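Local coordinates for protein adhesin (Neisseria meningitidis, PDB 5MY7) that acts as a lysozyme inhibitor and probably also takes part in adhesion of the bacterium to host cells, at residues K42-T47 with Q105-T110; V46-N51 with Y90-G95. All coordinates share one frame; numbering follows the deposited sequence.

Contact 1: K42-T47 with Q105-T110; sequences KKVKVT and QPIMIT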
loop_
_atom_site.group_PDB
_atom_site.type_symbol
_atom_site.label_atom_id
_atom_site.label_comp_id
_atom_site.label_asym_id
_atom_site.label_seq_id
_atom_site.Cartn_x
_atom_site.Cartn_y
_atom_site.Cartn_z
ATOM N N LYS A 42 13.758 -5.526 5.071
ATOM C CA LYS A 42 12.872 -4.537 5.679
ATOM C C LYS A 42 11.489 -5.166 5.883
ATOM O O LYS A 42 11.001 -5.994 5.074
ATOM C CB LYS A 42 12.762 -3.259 4.826
ATOM C CG LYS A 42 14.073 -2.497 4.716
ATOM C CD LYS A 42 13.938 -1.076 4.193
ATOM C CE LYS A 42 13.275 -0.172 5.190
ATOM N NZ LYS A 42 12.963 1.203 4.605
ATOM N N LYS A 43 10.832 -4.739 6.944
ATOM C CA LYS A 43 9.517 -5.260 7.358
ATOM C C LYS A 43 8.512 -4.103 7.501
ATOM O O LYS A 43 8.851 -3.040 7.987
ATOM C CB LYS A 43 9.636 -6.031 8.688
ATOM C CG LYS A 43 10.408 -7.338 8.512
ATOM C CD LYS A 43 10.743 -8.105 9.784
ATOM C CE LYS A 43 11.664 -9.287 9.447
ATOM N NZ LYS A 43 13.043 -8.861 9.032
ATOM N N VAL A 44 7.307 -4.315 6.999
ATOM C CA VAL A 44 6.256 -3.298 7.119
ATOM C C VAL A 44 4.872 -3.942 7.273
ATOM O O VAL A 44 4.581 -4.960 6.595
ATOM C CB VAL A 44 6.319 -2.280 5.905
ATOM C CG1 VAL A 44 6.034 -2.940 4.544
ATOM C CG2 VAL A 44 5.385 -1.083 6.134
ATOM N N LYS A 45 4.035 -3.319 8.118
ATOM C CA LYS A 45 2.661 -3.732 8.339
ATOM C C LYS A 45 1.743 -2.670 7.719
ATOM O O LYS A 45 1.847 -1.464 8.074
ATOM C CB LYS A 45 2.399 -3.864 9.847
ATOM C CG LYS A 45 1.099 -4.504 10.268
ATOM C CD LYS A 45 1.051 -4.758 11.799
ATOM C CE LYS A 45 1.090 -3.454 12.644
ATOM N NZ LYS A 45 0.124 -2.303 12.307
ATOM N N VAL A 46 0.806 -3.120 6.874
ATOM C CA VAL A 46 -0.120 -2.199 6.179
ATOM C C VAL A 46 -1.555 -2.600 6.447
ATOM O O VAL A 46 -1.913 -3.779 6.343
ATOM C CB VAL A 46 0.104 -2.191 4.623
ATOM C CG1 VAL A 46 -0.807 -1.149 3.925
ATOM C CG2 VAL A 46 1.574 -1.927 4.313
ATOM N N THR A 47 -2.380 -1.600 6.802
ATOM C CA THR A 47 -3.806 -1.744 7.046
ATOM C C THR A 47 -4.595 -1.107 5.898
ATOM O O THR A 47 -4.374 0.072 5.587
ATOM C CB THR A 47 -4.201 -1.149 8.408
ATOM O OG1 THR A 47 -3.467 -1.819 9.449
ATOM C CG2 THR A 47 -5.731 -1.293 8.659
ATOM N N GLN A 105 -1.223 -10.180 -2.810
ATOM C CA GLN A 105 -0.591 -9.197 -3.688
ATOM C C GLN A 105 0.788 -8.759 -3.170
ATOM O O GLN A 105 0.938 -8.557 -1.947
ATOM C CB GLN A 105 -1.463 -7.928 -3.852
ATOM C CG GLN A 105 -2.840 -8.167 -4.455
ATOM C CD GLN A 105 -2.785 -8.997 -5.723
ATOM O OE1 GLN A 105 -2.148 -8.615 -6.682
ATOM N NE2 GLN A 105 -3.455 -10.165 -5.720
ATOM N N PRO A 106 1.783 -8.607 -4.060
ATOM C CA PRO A 106 3.025 -7.948 -3.647
ATOM C C PRO A 106 2.809 -6.429 -3.514
ATOM O O PRO A 106 1.856 -5.901 -4.118
ATOM C CB PRO A 106 3.977 -8.268 -4.793
ATOM C CG PRO A 106 3.054 -8.234 -6.014
ATOM C CD PRO A 106 1.723 -8.808 -5.526
ATOM N N ILE A 107 3.684 -5.722 -2.794
ATOM C CA ILE A 107 3.626 -4.248 -2.728
ATOM C C ILE A 107 4.996 -3.598 -2.894
ATOM O O ILE A 107 6.053 -4.259 -2.747
ATOM C CB ILE A 107 2.954 -3.704 -1.422
ATOM C CG1 ILE A 107 3.862 -3.792 -0.163
ATOM C CG2 ILE A 107 1.591 -4.319 -1.175
ATOM C CD1 ILE A 107 3.335 -2.991 1.044
ATOM N N MET A 108 4.987 -2.301 -3.182
ATOM C CA MET A 108 6.171 -1.424 -3.046
ATOM C C MET A 108 5.748 -0.093 -2.470
ATOM O O MET A 108 4.565 0.297 -2.643
ATOM C CB MET A 108 6.901 -1.253 -4.360
ATOM C CG MET A 108 6.035 -0.594 -5.455
ATOM S SD MET A 108 6.808 -0.533 -7.088
ATOM C CE MET A 108 7.122 -2.166 -7.642
ATOM N N ILE A 109 6.662 0.593 -1.756
ATOM C CA ILE A 109 6.400 1.940 -1.211
ATOM C C ILE A 109 7.570 2.849 -1.591
ATOM O O ILE A 109 8.765 2.536 -1.343
ATOM C CB ILE A 109 6.202 1.956 0.330
ATOM C CG1 ILE A 109 5.057 1.006 0.764
ATOM C CG2 ILE A 109 5.913 3.362 0.835
ATOM C CD1 ILE A 109 4.911 0.780 2.267
ATOM N N THR A 110 7.207 4.013 -2.194
ATOM C CA THR A 110 8.140 5.020 -2.609
ATOM C C THR A 110 8.019 6.229 -1.674
ATOM O O THR A 110 6.917 6.645 -1.314
ATOM C CB THR A 110 7.875 5.420 -4.092
ATOM O OG1 THR A 110 7.960 4.270 -4.943
ATOM C CG2 THR A 110 8.899 6.418 -4.564
#

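Contact 2: V46-N51 with Y90-G95; sequences VTYGFN and YVLGTG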
loop_
_atom_site.group_PDB
_atom_site.type_symbol
_atom_site.label_atom_id
_atom_site.label_comp_id
_atom_site.label_asym_id
_atom_site.label_seq_id
_atom_site.Cartn_x
_atom_site.Cartn_y
_atom_site.Cartn_z
ATOM N N VAL A 46 0.806 -3.120 6.874
ATOM C CA VAL A 46 -0.120 -2.199 6.179
ATOM C C VAL A 46 -1.555 -2.600 6.447
ATOM O O VAL A 46 -1.913 -3.779 6.343
ATOM C CB VAL A 46 0.104 -2.191 4.623
ATOM C CG1 VAL A 46 -0.807 -1.149 3.925
ATOM C CG2 VAL A 46 1.574 -1.927 4.313
ATOM N N THR A 47 -2.380 -1.600 6.802
ATOM C CA THR A 47 -3.806 -1.744 7.046
ATOM C C THR A 47 -4.595 -1.107 5.898
ATOM O O THR A 47 -4.374 0.072 5.587
ATOM C CB THR A 47 -4.201 -1.149 8.408
ATOM O OG1 THR A 47 -3.467 -1.819 9.449
ATOM C CG2 THR A 47 -5.731 -1.293 8.659
ATOM N N TYR A 48 -5.465 -1.905 5.270
ATOM C CA TYR A 48 -6.309 -1.462 4.178
ATOM C C TYR A 48 -7.734 -1.260 4.662
ATOM O O TYR A 48 -8.313 -2.146 5.354
ATOM C CB TYR A 48 -6.282 -2.465 3.012
ATOM C CG TYR A 48 -4.886 -2.763 2.479
ATOM C CD1 TYR A 48 -4.279 -1.916 1.540
ATOM C CD2 TYR A 48 -4.127 -3.848 2.937
ATOM C CE1 TYR A 48 -2.997 -2.144 1.067
ATOM C CE2 TYR A 48 -2.852 -4.088 2.450
ATOM C CZ TYR A 48 -2.279 -3.228 1.529
ATOM O OH TYR A 48 -0.997 -3.449 1.027
ATOM N N GLY A 49 -8.313 -0.107 4.279
ATOM C CA GLY A 49 -9.746 0.148 4.473
ATOM C C GLY A 49 -10.598 -0.253 3.283
ATOM O O GLY A 49 -10.207 -0.032 2.123
ATOM N N PHE A 50 -11.757 -0.850 3.586
ATOM C CA PHE A 50 -12.700 -1.324 2.563
ATOM C C PHE A 50 -14.095 -0.757 2.794
ATOM O O PHE A 50 -14.540 -0.779 3.931
ATOM C CB PHE A 50 -12.815 -2.841 2.644
ATOM C CG PHE A 50 -11.612 -3.595 2.103
ATOM C CD1 PHE A 50 -11.553 -3.977 0.764
ATOM C CD2 PHE A 50 -10.565 -3.942 2.939
ATOM C CE1 PHE A 50 -10.462 -4.677 0.263
ATOM C CE2 PHE A 50 -9.487 -4.649 2.457
ATOM C CZ PHE A 50 -9.417 -5.006 1.124
ATOM N N ASN A 51 -14.735 -0.197 1.750
ATOM C CA ASN A 51 -16.099 0.383 1.890
ATOM C C ASN A 51 -17.163 -0.702 1.697
ATOM O O ASN A 51 -16.815 -1.865 1.424
ATOM C CB ASN A 51 -16.291 1.610 0.979
ATOM C CG ASN A 51 -16.528 1.265 -0.477
ATOM O OD1 ASN A 51 -16.411 0.124 -0.901
ATOM N ND2 ASN A 51 -16.846 2.302 -1.270
ATOM N N TYR A 90 4.229 9.775 0.679
ATOM C CA TYR A 90 4.548 8.370 0.384
ATOM C C TYR A 90 3.512 7.819 -0.607
ATOM O O TYR A 90 2.303 8.165 -0.525
ATOM C CB TYR A 90 4.581 7.501 1.674
ATOM C CG TYR A 90 5.834 7.741 2.523
ATOM C CD1 TYR A 90 5.869 8.760 3.479
ATOM C CD2 TYR A 90 6.946 6.923 2.406
ATOM C CE1 TYR A 90 7.007 8.976 4.240
ATOM C CE2 TYR A 90 8.090 7.129 3.169
ATOM C CZ TYR A 90 8.116 8.160 4.091
ATOM O OH TYR A 90 9.238 8.381 4.871
ATOM N N VAL A 91 3.955 6.879 -1.463
ATOM C CA VAL A 91 3.078 6.257 -2.467
ATOM C C VAL A 91 3.242 4.738 -2.444
ATOM O O VAL A 91 4.378 4.215 -2.617
ATOM C CB VAL A 91 3.383 6.817 -3.890
ATOM C CG1 VAL A 91 2.560 6.091 -4.964
ATOM C CG2 VAL A 91 3.098 8.328 -3.941
ATOM N N LEU A 92 2.124 4.037 -2.255
ATOM C CA LEU A 92 2.092 2.568 -2.252
ATOM C C LEU A 92 1.509 2.041 -3.567
ATOM O O LEU A 92 0.425 2.483 -3.973
ATOM C CB LEU A 92 1.343 2.030 -1.034
ATOM C CG LEU A 92 1.352 0.489 -0.785
ATOM C CD1 LEU A 92 1.156 0.211 0.700
ATOM C CD2 LEU A 92 0.327 -0.320 -1.571
ATOM N N GLY A 93 2.208 1.094 -4.210
ATOM C CA GLY A 93 1.706 0.430 -5.414
ATOM C C GLY A 93 1.550 -1.092 -5.216
ATOM O O GLY A 93 2.413 -1.747 -4.557
ATOM N N THR A 94 0.426 -1.624 -5.684
ATOM C CA THR A 94 0.073 -3.047 -5.541
ATOM C C THR A 94 -0.789 -3.512 -6.706
ATOM O O THR A 94 -0.923 -2.781 -7.697
ATOM C CB THR A 94 -0.579 -3.314 -4.173
ATOM O OG1 THR A 94 -0.660 -4.746 -3.939
ATOM C CG2 THR A 94 -1.938 -2.678 -4.044
ATOM N N GLY A 95 -1.299 -4.741 -6.638
ATOM C CA GLY A 95 -2.219 -5.245 -7.636
ATOM C C GLY A 95 -3.658 -4.804 -7.428
ATOM O O GLY A 95 -3.949 -3.731 -6.865
#

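Contact 1: K42-T47 with Q105-T110
Val-46 and Ile-107 make the closest touch between 42-47 and 105-110: CG2 of Val-46 lies 3.9 Å from CD1 of Ile-107, and the valine and isoleucine pass side by side, pointing opposite ways, rather than meeting end on. All the contact here is apolar and carried by methyl groups. The same Ile-107 CD1 also comes to 4.4 Å from CG1 of Val-44, so one isoleucine tip is shared by two valines of the facing strand. The tip gets there because CG1 of Ile-107 sits between its own backbone N and carbonyl carbon (chi1 76°), with CD1 carried outward on an extended chain. A second, looser pair lies alongside, where CG2 of Val-44 is 4.3 Å from CD1 of Ile-109.

These four residues are buried, and they sit on two different antiparallel sheets. Strand 43-47 and strand 107-110 run almost at right angles, 99° between their directions, with axes 10.3 Å apart at closest approach. That is the layout of orthogonally packed sheets, face against face, here in the ACP-like domain of the MliC/ACP clan.

As for hydrogen bonding, each backbone is tied into its own sheet: Val-44 pairs with Tyr-36 and Val-46 with Val-34, while Ile-107 pairs with Cys-121 and Met-108 with Gly-93. Phe-118, on strand 116-121, packs against both Val-44 and Ile-109, while Tyr-36, on strand 31-37, touches Ile-107.

Contact 2: V46-N51 with Y90-G95
CG1 of Val-46 meets CD1 of Leu-92 at 4.0 Å, the valine and leucine ends coming together head on from the two facing strands. The valine's rotamer makes this possible, since it sets CG1 anti to the backbone N (chi1 -176°), on the side where the leucine arrives. CG1 also lies over one face of the Tyr-48 ring, 3.5 Å above its plane and offset toward the rim. This methyl therefore touches both, with the ring and the leucine lying roughly at right angles as seen from it.

Two residues on, Tyr-48 comes up on the same side of strand 43-50. Its hydroxyl end reaches the same leucine methyl, beside the valine, with OH 4.3 Å from Leu-92 CD1, a plain van der Waals approach. The polar need of that buried oxygen is met by Tyr-36, whose OH is its hydrogen-bond partner on the neighbouring strand. In Leu-92 the first torsion (chi1 -173°) swings the branch toward strand 43-50 and so brings CD1 to both partners.

Ile-107 and Tyr-84 each touch both Tyr-48 and Leu-92, spreading the cluster across the second sheet to the strands on either side of 91-94. The result is the hydrophobic centre of an all-beta domain, where two four-stranded antiparallel sheets pack face to face.

From the N terminus, the chain builds its first antiparallel sheet with strands 31-37, 43-50, 56-63 and 66-71, then passes into the second, made of 82-84, 91-94, 107-110 and 116-121. Contact 2 closes first, when 91-94 comes back over 43-50; contact 1 follows, as 107-110 returns to the earlier part of that same strand. Since 42-47 begins before 46-51 and 105-110 comes after 90-95, contact 2 falls largely within the span of contact 1, and the two share Val-46. Their second segments lie on adjacent strands of that sheet, with Thr-110 N 2.9 Å from Val-91 O, a probable hydrogen bond. Together they tie one strand of the first sheet to two adjacent strands of the second.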